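Local coordinates for protein rRNA adenine N-6-methyltransferase (Saccharopolyspora erythraea, PDB 6NVM) that dimethylates N6 of a specific adenine in 23S rRNA with S-adenosyl-L-methionine as methyl donor, lowering ribosome affinity for macrolide, lincosamide and streptogramin B antibiotics, at residues Trp181-Leu184 / Thr185-Trp189; Leu168-Ala171 / Arg172-Gly176; Gly274-Val277 / Ala278-Arg281; Arg219-Ala222 / Glu223-Glu227. One frame throughout, in Å; residues are numbered along the deposited sequence.

Interaction 1 (Trp181-Leu184 / Thr185-Trp189); sequences WSRL and TVMTW. With SO4 (sulfate ion), chain B.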
loop_
_atom_site.group_PDB
_atom_site.type_symbol
_atom_site.label_atom_id
_atom_site.label_comp_id
_atom_site.label_asym_id
_atom_site.label_seq_id
_atom_site.Cartn_x
_atom_site.Cartn_y
_atom_site.Cartn_z
ATOM N N TRP A 181 2.483 1.676 -13.816
ATOM C CA TRP A 181 1.509 1.865 -12.747
ATOM C C TRP A 181 0.564 0.678 -12.648
ATOM O O TRP A 181 0.003 0.232 -13.655
ATOM C CB TRP A 181 0.704 3.147 -12.967
ATOM C CG TRP A 181 1.542 4.361 -12.823
ATOM C CD1 TRP A 181 2.198 5.029 -13.815
ATOM C CD2 TRP A 181 1.839 5.046 -11.607
ATOM N NE1 TRP A 181 2.884 6.095 -13.289
ATOM C CE2 TRP A 181 2.681 6.128 -11.934
ATOM C CE3 TRP A 181 1.475 4.852 -10.274
ATOM C CZ2 TRP A 181 3.158 7.016 -10.980
ATOM C CZ3 TRP A 181 1.955 5.737 -9.322
ATOM C CH2 TRP A 181 2.789 6.804 -9.682
ATOM N N SER A 182 0.390 0.185 -11.428
ATOM C CA SER A 182 -0.593 -0.848 -11.149
ATOM C C SER A 182 -2.005 -0.297 -11.307
ATOM O O SER A 182 -2.290 0.845 -10.939
ATOM C CB SER A 182 -0.395 -1.374 -9.728
ATOM O OG SER A 182 -1.508 -2.132 -9.290
ATOM N N ARG A 183 -2.891 -1.124 -11.860
ATOM C CA ARG A 183 -4.296 -0.753 -11.970
ATOM C C ARG A 183 -4.900 -0.446 -10.604
ATOM O O ARG A 183 -5.670 0.509 -10.455
ATOM C CB ARG A 183 -5.064 -1.884 -12.654
ATOM C CG ARG A 183 -6.587 -1.736 -12.681
ATOM C CD ARG A 183 -7.231 -3.027 -13.183
ATOM N NE ARG A 183 -8.589 -3.230 -12.680
ATOM C CZ ARG A 183 -8.882 -3.685 -11.463
ATOM N NH1 ARG A 183 -7.914 -3.966 -10.598
ATOM N NH2 ARG A 183 -10.149 -3.842 -11.096
ATOM N N LEU A 184 -4.587 -1.262 -9.598
ATOM C CA LEU A 184 -5.135 -1.026 -8.268
ATOM C C LEU A 184 -4.667 0.314 -7.709
ATOM O O LEU A 184 -5.432 1.017 -7.042
ATOM C CB LEU A 184 -4.745 -2.170 -7.332
ATOM C CG LEU A 184 -5.288 -2.101 -5.900
ATOM C CD1 LEU A 184 -6.811 -2.146 -5.881
ATOM C CD2 LEU A 184 -4.719 -3.237 -5.063
ATOM N N THR A 185 -3.417 0.692 -7.987
ATOM C CA THR A 185 -2.915 1.983 -7.528
ATOM C C THR A 185 -3.713 3.129 -8.140
ATOM O O THR A 185 -4.087 4.080 -7.442
ATOM C CB THR A 185 -1.429 2.125 -7.875
ATOM O OG1 THR A 185 -0.690 1.060 -7.262
ATOM C CG2 THR A 185 -0.879 3.453 -7.379
ATOM N N VAL A 186 -3.987 3.052 -9.443
ATOM C CA VAL A 186 -4.762 4.099 -10.108
ATOM C C VAL A 186 -6.187 4.134 -9.566
ATOM O O VAL A 186 -6.740 5.211 -9.303
ATOM C CB VAL A 186 -4.736 3.880 -11.631
ATOM C CG1 VAL A 186 -5.628 4.897 -12.349
ATOM C CG2 VAL A 186 -3.304 3.945 -12.155
ATOM N N MET A 187 -6.800 2.958 -9.390
ATOM C CA MET A 187 -8.179 2.883 -8.917
ATOM C C MET A 187 -8.332 3.490 -7.527
ATOM O O MET A 187 -9.343 4.142 -7.236
ATOM C CB MET A 187 -8.645 1.426 -8.901
ATOM C CG MET A 187 -8.795 0.797 -10.277
ATOM S SD MET A 187 -10.402 1.133 -11.029
ATOM C CE MET A 187 -11.482 0.125 -10.020
ATOM N N THR A 188 -7.360 3.264 -6.645
ATOM C CA THR A 188 -7.452 3.701 -5.255
ATOM C C THR A 188 -6.781 5.044 -5.000
ATOM O O THR A 188 -6.880 5.564 -3.884
ATOM C CB THR A 188 -6.831 2.649 -4.321
ATOM O OG1 THR A 188 -5.444 2.483 -4.629
ATOM C CG2 THR A 188 -7.547 1.314 -4.460
ATOM N N TRP A 189 -6.119 5.619 -6.001
ATOM C CA TRP A 189 -5.431 6.894 -5.823
ATOM C C TRP A 189 -6.316 7.991 -5.250
ATOM O O TRP A 189 -5.802 8.821 -4.480
ATOM C CB TRP A 189 -4.848 7.337 -7.173
ATOM C CG TRP A 189 -3.846 8.433 -7.067
ATOM C CD1 TRP A 189 -4.049 9.763 -7.305
ATOM C CD2 TRP A 189 -2.472 8.299 -6.692
ATOM N NE1 TRP A 189 -2.883 10.463 -7.101
ATOM C CE2 TRP A 189 -1.901 9.586 -6.725
ATOM C CE3 TRP A 189 -1.669 7.214 -6.335
ATOM C CZ2 TRP A 189 -0.560 9.816 -6.419
ATOM C CZ3 TRP A 189 -0.339 7.444 -6.027
ATOM C CH2 TRP A 189 0.202 8.733 -6.074
HETATM S S SO4 B . -4.156 -5.002 -10.169
HETATM O O1 SO4 B . -3.902 -5.918 -11.279
HETATM O O2 SO4 B . -5.563 -4.611 -10.175
HETATM O O3 SO4 B . -3.315 -3.818 -10.318
HETATM O O4 SO4 B . -3.847 -5.665 -8.903
#
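Thr-185, in the first turn of helix 183-188, touches both Trp-181 and Ser-182. Its CB lies 3.4 Å from Ser-182 O. From CB the two branches part. OG1 stands beside the backbone N (chi1 -59°) and passes Ser-182 CB, but its hydrogen bond goes to Arg-174 O in the preceding helix. CG2, anti to the backbone N, meets the indole of Trp-181 at its edge, in the ring plane, 4.0 Å from CE3. Further along the same indole, Trp-181 CZ3 touches Trp-189 CZ3.

The start of the helix holds a sulfate ion, probably from the crystallisation liquor. Sulfate O3 takes two bonds: one from Ser-182 OG at 2.7 Å and one from Leu-184 N at 2.9 Å. The OG is turned to the ion because it lies anti to its own backbone N (chi1 166°). The positive helix end probably adds to the hold. Arg-183 NH1 also reaches sulfate O2, but that contact is very short and its exact length is doubtful. The NH2 of the same arginine forms a salt bridge with Glu-239.

Main-chain bonds complete the turn. Val-186 N binds Ser-182 O, and Met-187 N binds Arg-183 O at 2.9 Å. Leu-184 O accepts twice, from Thr-188 N and from Thr-188 OG1 at 2.8 Å, and the two donors come from opposite faces of its plane. Val-186 packs on helix 228-243, while Trp-181 packs on helix 282-292.

The arrangement is an N-capped helix start, with Ser-182 as N-cap. The first-turn N-H groups of such a start commonly bind anions.

Interaction 2 (Leu168-Ala171 / Arg172-Gly176); sequences LEFA and RKRTG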
loop_
_atom_site.group_PDB
_atom_site.type_symbol
_atom_site.label_atom_id
_atom_site.label_comp_id
_atom_site.label_asym_id
_atom_site.label_seq_id
_atom_site.Cartn_x
_atom_site.Cartn_y
_atom_site.Cartn_z
ATOM N N LEU A 168 11.250 -5.944 -3.956
ATOM C CA LEU A 168 11.520 -4.667 -4.611
ATOM C C LEU A 168 10.585 -4.431 -5.794
ATOM O O LEU A 168 10.013 -3.343 -5.940
ATOM C CB LEU A 168 12.980 -4.615 -5.064
ATOM C CG LEU A 168 13.413 -3.374 -5.848
ATOM C CD1 LEU A 168 13.204 -2.102 -5.035
ATOM C CD2 LEU A 168 14.870 -3.507 -6.286
ATOM N N GLU A 169 10.429 -5.430 -6.665
ATOM C CA GLU A 169 9.659 -5.203 -7.884
ATOM C C GLU A 169 8.188 -4.956 -7.575
ATOM O O GLU A 169 7.539 -4.126 -8.228
ATOM C CB GLU A 169 9.825 -6.384 -8.842
ATOM C CG GLU A 169 11.129 -6.346 -9.629
ATOM C CD GLU A 169 11.271 -5.080 -10.462
ATOM O OE1 GLU A 169 10.234 -4.507 -10.862
ATOM O OE2 GLU A 169 12.417 -4.648 -10.706
ATOM N N PHE A 170 7.643 -5.657 -6.581
ATOM C CA PHE A 170 6.268 -5.401 -6.164
ATOM C C PHE A 170 6.087 -3.945 -5.755
ATOM O O PHE A 170 5.115 -3.288 -6.150
ATOM C CB PHE A 170 5.894 -6.334 -5.013
ATOM C CG PHE A 170 4.498 -6.131 -4.501
ATOM C CD1 PHE A 170 4.222 -5.142 -3.565
ATOM C CD2 PHE A 170 3.459 -6.922 -4.967
ATOM C CE1 PHE A 170 2.935 -4.945 -3.099
ATOM C CE2 PHE A 170 2.169 -6.737 -4.506
ATOM C CZ PHE A 170 1.904 -5.748 -3.569
ATOM N N ALA A 171 7.019 -3.425 -4.952
ATOM C CA ALA A 171 6.895 -2.061 -4.450
ATOM C C ALA A 171 7.033 -1.041 -5.572
ATOM O O ALA A 171 6.352 -0.009 -5.567
ATOM C CB ALA A 171 7.941 -1.805 -3.368
ATOM N N ARG A 172 7.930 -1.295 -6.527
ATOM C CA ARG A 172 8.110 -0.359 -7.632
ATOM C C ARG A 172 6.850 -0.258 -8.486
ATOM O O ARG A 172 6.434 0.843 -8.864
ATOM C CB ARG A 172 9.303 -0.781 -8.488
ATOM C CG ARG A 172 10.661 -0.546 -7.839
ATOM C CD ARG A 172 11.772 -0.652 -8.870
ATOM N NE ARG A 172 13.100 -0.490 -8.289
ATOM C CZ ARG A 172 14.232 -0.576 -8.982
ATOM N NH1 ARG A 172 14.201 -0.821 -10.285
ATOM N NH2 ARG A 172 15.398 -0.415 -8.372
ATOM N N LYS A 173 6.229 -1.394 -8.802
ATOM C CA LYS A 173 5.025 -1.362 -9.625
ATOM C C LYS A 173 3.889 -0.641 -8.905
ATOM O O LYS A 173 3.199 0.200 -9.496
ATOM C CB LYS A 173 4.604 -2.781 -10.004
ATOM C CG LYS A 173 3.694 -2.830 -11.228
ATOM C CD LYS A 173 3.096 -4.215 -11.465
ATOM C CE LYS A 173 1.953 -4.512 -10.503
ATOM N NZ LYS A 173 1.036 -5.566 -11.022
ATOM N N ARG A 174 3.685 -0.955 -7.619
ATOM C CA ARG A 174 2.558 -0.395 -6.881
ATOM C C ARG A 174 2.738 1.085 -6.570
ATOM O O ARG A 174 1.758 1.756 -6.234
ATOM C CB ARG A 174 2.345 -1.173 -5.576
ATOM C CG ARG A 174 1.963 -2.641 -5.764
ATOM C CD ARG A 174 0.613 -2.797 -6.461
ATOM N NE ARG A 174 0.217 -4.202 -6.595
ATOM C CZ ARG A 174 -0.653 -4.834 -5.808
ATOM N NH1 ARG A 174 -1.255 -4.206 -4.805
ATOM N NH2 ARG A 174 -0.931 -6.113 -6.026
ATOM N N THR A 175 3.957 1.608 -6.669
ATOM C CA THR A 175 4.220 3.020 -6.431
ATOM C C THR A 175 4.605 3.770 -7.696
ATOM O O THR A 175 4.900 4.967 -7.620
ATOM C CB THR A 175 5.338 3.186 -5.395
ATOM O OG1 THR A 175 6.547 2.599 -5.902
ATOM C CG2 THR A 175 4.957 2.521 -4.071
ATOM N N GLY A 176 4.621 3.106 -8.849
ATOM C CA GLY A 176 5.036 3.753 -10.084
ATOM C C GLY A 176 6.453 4.280 -10.052
ATOM O O GLY A 176 6.749 5.293 -10.696
#
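Phe-170 and Arg-174, one helical turn apart, lie against each other along most of the arginine. Arg-174 CG sits over one face of the ring, 3.9 Å from its centroid, in a CH-pi contact. A bend at chi2 (-64°) then carries the chain across the ring. Phe-170 CZ ends 3.5 Å from Arg-174 CZ, over the centre of one guanidinium face. The two planes are 41° apart, so they do not stack. Arg-174 NE is buried here and has no polar partner in the model.

On another side of the helix, the extended chain of Arg-172 runs past Leu-168, with NE 3.6 Å from Leu-168 CD1. Glu-169 OE2 is 4.2 Å from Arg-172 NH1, well out of the guanidinium plane. That pair can only attract through charge.

Helical main-chain bonds set this spacing, such as Arg-174 N to Phe-170 O. Near the end, Thr-175 OG1 bonds Ala-171 O at 2.6 Å, beside a weak bond from Thr-175 N. Further out, Phe-170 packs on helix 146-155 and on Met-216 of strand 213-220. Gly-176, with positive phi, follows the helix in a Schellman motif.

Interaction 3 (Gly274-Val277 / Ala278-Arg281); sequences GAVV and AYVR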
loop_
_atom_site.group_PDB
_atom_site.type_symbol
_atom_site.label_atom_id
_atom_site.label_comp_id
_atom_site.label_asym_id
_atom_site.label_seq_id
_atom_site.Cartn_x
_atom_site.Cartn_y
_atom_site.Cartn_z
ATOM N N GLY A 274 -2.763 7.288 -28.172
ATOM C CA GLY A 274 -2.216 5.950 -28.284
ATOM C C GLY A 274 -1.363 5.554 -27.098
ATOM O O GLY A 274 -0.590 4.597 -27.176
ATOM N N ALA A 275 -1.513 6.272 -25.986
ATOM C CA ALA A 275 -0.655 6.058 -24.829
ATOM C C ALA A 275 -0.778 4.633 -24.299
ATOM O O ALA A 275 -1.848 4.019 -24.331
ATOM C CB ALA A 275 -1.005 7.048 -23.721
ATOM N N VAL A 276 0.341 4.115 -23.797
ATOM C CA VAL A 276 0.333 2.849 -23.073
ATOM C C VAL A 276 -0.342 3.082 -21.728
ATOM O O VAL A 276 0.120 3.896 -20.921
ATOM C CB VAL A 276 1.756 2.302 -22.894
ATOM C CG1 VAL A 276 1.712 0.909 -22.282
ATOM C CG2 VAL A 276 2.506 2.284 -24.224
ATOM N N VAL A 277 -1.441 2.367 -21.487
ATOM C CA VAL A 277 -2.294 2.647 -20.334
ATOM C C VAL A 277 -1.490 2.598 -19.042
ATOM O O VAL A 277 -1.647 3.456 -18.166
ATOM C CB VAL A 277 -3.478 1.663 -20.311
ATOM C CG1 VAL A 277 -4.328 1.847 -19.063
ATOM C CG2 VAL A 277 -4.328 1.854 -21.555
ATOM N N ALA A 278 -0.604 1.610 -18.911
ATOM C CA ALA A 278 0.146 1.421 -17.675
ATOM C C ALA A 278 1.138 2.544 -17.393
ATOM O O ALA A 278 1.650 2.616 -16.271
ATOM C CB ALA A 278 0.888 0.083 -17.719
ATOM N N TYR A 279 1.423 3.416 -18.360
ATOM C CA TYR A 279 2.366 4.509 -18.147
ATOM C C TYR A 279 1.685 5.862 -17.972
ATOM O O TYR A 279 2.375 6.866 -17.778
ATOM C CB TYR A 279 3.376 4.570 -19.299
ATOM C CG TYR A 279 4.480 3.547 -19.154
ATOM C CD1 TYR A 279 4.307 2.242 -19.598
ATOM C CD2 TYR A 279 5.687 3.880 -18.552
ATOM C CE1 TYR A 279 5.307 1.299 -19.455
ATOM C CE2 TYR A 279 6.697 2.943 -18.404
ATOM C CZ TYR A 279 6.500 1.654 -18.856
ATOM O OH TYR A 279 7.504 0.720 -18.709
ATOM N N VAL A 280 0.354 5.910 -18.009
ATOM C CA VAL A 280 -0.362 7.121 -17.621
ATOM C C VAL A 280 -0.236 7.309 -16.114
ATOM O O VAL A 280 -0.430 6.365 -15.339
ATOM C CB VAL A 280 -1.834 7.032 -18.049
ATOM C CG1 VAL A 280 -2.584 8.316 -17.686
ATOM C CG2 VAL A 280 -1.939 6.740 -19.539
ATOM N N ARG A 281 0.080 8.531 -15.690
ATOM C CA ARG A 281 0.287 8.803 -14.279
ATOM C C ARG A 281 -1.035 9.070 -13.564
ATOM O O ARG A 281 -2.022 9.478 -14.181
ATOM C CB ARG A 281 1.219 10.003 -14.104
ATOM C CG ARG A 281 2.638 9.761 -14.607
ATOM C CD ARG A 281 3.569 10.916 -14.260
ATOM N NE ARG A 281 3.370 12.074 -15.132
ATOM C CZ ARG A 281 4.038 12.291 -16.265
ATOM N NH1 ARG A 281 4.961 11.431 -16.680
ATOM N NH2 ARG A 281 3.785 13.374 -16.991
HETATM O O HOH W 1 -1.796 3.996 -15.399
#
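Val-276 and Tyr-279 send their side chains the same way. In Val-276 the CG1 methyl is anti to the backbone N (chi1 -173°). In Tyr-279 the ring carbon CG is anti to the carbonyl carbon (chi1 -80°). The two groups therefore lie side by side. Val-276 CG1 comes to the edge of the phenol ring, near its plane, 4.0 Å from Tyr-279 CD1.

The backbone beneath them is a short 3-10 turn. Tyr-279 N donates to Val-276 O at 2.9 Å, with the donor 47° out of the carbonyl plane. Val-280 N donates to Val-277 O at 3.2 Å, also from above the plane. A water bridges two carbonyls of the turn. It donates to Val-277 O at 2.8 Å and to Val-280 O at 2.7 Å, so Val-277 O is held by two donors. Val-280 CG2 also approaches Ala-275 CB at 4.3 Å, and Val-280 packs on Val-271.

Further bonds tie the turn to the fold. Ala-278 makes a backbone bond with Trp-181. Val-280 O takes a weak bond from Trp-285 NE1. Arg-281 is the N-cap of helix 282-292, and its N bonds Gln-284 OE1.

Main-chain bonds and one water hold the turn, so its shape depends little on side-chain polarity. The apolar contacts are few, with Val-280 buried.

Interaction 4 (Arg219-Ala222 / Glu223-Glu227); sequences RRRA and EPLLE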
loop_
_atom_site.group_PDB
_atom_site.type_symbol
_atom_site.label_atom_id
_atom_site.label_comp_id
_atom_site.label_asym_id
_atom_site.label_seq_id
_atom_site.Cartn_x
_atom_site.Cartn_y
_atom_site.Cartn_z
ATOM N N ARG A 219 -0.856 5.772 2.511
ATOM C CA ARG A 219 -1.469 6.741 3.412
ATOM C C ARG A 219 -2.905 6.949 2.960
ATOM O O ARG A 219 -3.142 7.334 1.811
ATOM C CB ARG A 219 -0.717 8.077 3.422
ATOM C CG ARG A 219 0.795 7.948 3.591
ATOM C CD ARG A 219 1.486 9.310 3.683
ATOM N NE ARG A 219 1.183 9.963 4.952
ATOM C CZ ARG A 219 0.222 10.861 5.136
ATOM N NH1 ARG A 219 -0.543 11.255 4.125
ATOM N NH2 ARG A 219 0.025 11.369 6.345
ATOM N N ARG A 220 -3.857 6.695 3.856
ATOM C CA ARG A 220 -5.249 7.008 3.566
ATOM C C ARG A 220 -5.447 8.516 3.666
ATOM O O ARG A 220 -5.187 9.111 4.717
ATOM C CB ARG A 220 -6.179 6.277 4.530
ATOM C CG ARG A 220 -7.641 6.312 4.091
ATOM C CD ARG A 220 -8.522 5.507 5.015
ATOM N NE ARG A 220 -8.706 6.189 6.292
ATOM C CZ ARG A 220 -9.524 7.221 6.478
ATOM N NH1 ARG A 220 -10.238 7.704 5.469
ATOM N NH2 ARG A 220 -9.626 7.772 7.681
ATOM N N ARG A 221 -5.896 9.133 2.574
ATOM C CA ARG A 221 -6.037 10.583 2.534
ATOM C C ARG A 221 -7.096 11.044 3.523
ATOM O O ARG A 221 -8.186 10.469 3.602
ATOM C CB ARG A 221 -6.417 11.053 1.126
ATOM C CG ARG A 221 -5.462 10.617 0.024
ATOM C CD ARG A 221 -5.946 11.110 -1.342
ATOM N NE ARG A 221 -5.130 10.587 -2.435
ATOM C CZ ARG A 221 -4.000 11.137 -2.868
ATOM N NH1 ARG A 221 -3.523 12.241 -2.301
ATOM N NH2 ARG A 221 -3.339 10.572 -3.869
ATOM N N ALA A 222 -6.779 12.107 4.264
ATOM C CA ALA A 222 -7.753 12.679 5.187
ATOM C C ALA A 222 -9.003 13.136 4.446
ATOM O O ALA A 222 -10.125 12.906 4.911
ATOM C CB ALA A 222 -7.127 13.841 5.961
ATOM N N GLU A 223 -8.835 13.780 3.290
ATOM C CA GLU A 223 -9.960 14.114 2.421
ATOM C C GLU A 223 -9.821 13.350 1.108
ATOM O O GLU A 223 -8.818 13.537 0.394
ATOM C CB GLU A 223 -10.046 15.627 2.165
ATOM C CG GLU A 223 -8.874 16.255 1.402
ATOM C CD GLU A 223 -9.190 17.659 0.892
ATOM O OE1 GLU A 223 -9.519 18.544 1.715
ATOM O OE2 GLU A 223 -9.122 17.869 -0.342
ATOM N N PRO A 224 -10.757 12.471 0.753
ATOM C CA PRO A 224 -10.670 11.795 -0.547
ATOM C C PRO A 224 -10.749 12.784 -1.698
ATOM O O PRO A 224 -11.441 13.802 -1.621
ATOM C CB PRO A 224 -11.880 10.858 -0.536
ATOM C CG PRO A 224 -12.163 10.628 0.905
ATOM C CD PRO A 224 -11.852 11.927 1.572
ATOM N N LEU A 225 -10.034 12.467 -2.786
ATOM C CA LEU A 225 -10.032 13.340 -3.957
ATOM C C LEU A 225 -11.334 13.250 -4.742
ATOM O O LEU A 225 -11.649 14.170 -5.505
ATOM C CB LEU A 225 -8.859 13.000 -4.880
ATOM C CG LEU A 225 -7.455 12.928 -4.276
ATOM C CD1 LEU A 225 -6.422 12.785 -5.379
ATOM C CD2 LEU A 225 -7.161 14.139 -3.416
ATOM N N LEU A 226 -12.074 12.158 -4.588
ATOM C CA LEU A 226 -13.407 12.008 -5.149
ATOM C C LEU A 226 -14.239 11.198 -4.171
ATOM O O LEU A 226 -13.709 10.411 -3.384
ATOM C CB LEU A 226 -13.389 11.303 -6.511
ATOM C CG LEU A 226 -12.580 11.940 -7.636
ATOM C CD1 LEU A 226 -12.406 10.946 -8.784
ATOM C CD2 LEU A 226 -13.260 13.205 -8.127
ATOM N N GLU A 227 -15.556 11.380 -4.239
ATOM C CA GLU A 227 -16.467 10.675 -3.350
ATOM C C GLU A 227 -17.756 10.342 -4.086
ATOM O O GLU A 227 -18.062 10.906 -5.139
ATOM C CB GLU A 227 -16.788 11.508 -2.102
ATOM C CG GLU A 227 -17.509 12.817 -2.411
ATOM C CD GLU A 227 -17.900 13.585 -1.163
ATOM O OE1 GLU A 227 -17.820 13.009 -0.056
ATOM O OE2 GLU A 227 -18.290 14.766 -1.291
#
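Arg-221 NE gives a hydrogen bond to Trp-189 O, while Leu-225 CG lies 3.8 Å from the same NE. The arginine also makes a cation-pi contact with Trp-189. Its NH1 forms a weak, long ion pair with Glu-193.

Between the segments the contact is van der Waals, leucine against the methylenes and one guanidinium face. Arg-221 leaves CB with CG beside the backbone N (chi1 -56°) and stays extended as far as NE. This stretches its methylenes along the leucine. Arg-221 CD lies 3.8 Å from Leu-225 CG and 3.9 Å from Leu-225 CD2. At the tip, Leu-225 CD1 sits over the centre of one guanidinium face, 3.9 Å from Arg-221 CZ. Nearer the backbone, Arg-221 CB approaches Glu-223 O at 3.5 Å. Ala-222 takes helix-like backbone angles between them, and this bends the chain off the strand. Pro-224 CD passes Ala-222 O at 3.9 Å on the way round.

Backbone hydrogen bonds join Arg-221 to Leu-191 and Leu-225 to Pro-190. Beyond them Leu-225 also touches Leu-286 of helix 282-292, and Leu-226 packs on helix 228-243.

This is the exit of strand 213-220 from the central sheet. The exposed connection leads from the Rossmann-like methyltransferase domain into the helical C-terminal domain, the two-domain plan of the Erm family.

Overall arrangement
Interactions 1 and 2 are partly buried, their centres about 10 Å from the chain centre, and lie on the successive helices 183-188 and 168-175. Interactions 3 and 4 are surface contacts, a 3-10 turn in 3 and an irregular connection in 4. Interaction 1 is the hub and touches the other three: Trp-181 reaches interaction 3, Trp-189 reaches interaction 4, and Thr-185 reaches interaction 2. The other pairs do not touch. Chemistry follows place. The two helices combine main-chain bonds with threonine hydroxyls; interaction 1 adds an anion, and interaction 2 sets a ring against an arginine. Interaction 3 relies on main chain and water. Interaction 4 lays leucine against arginine and bonds outward.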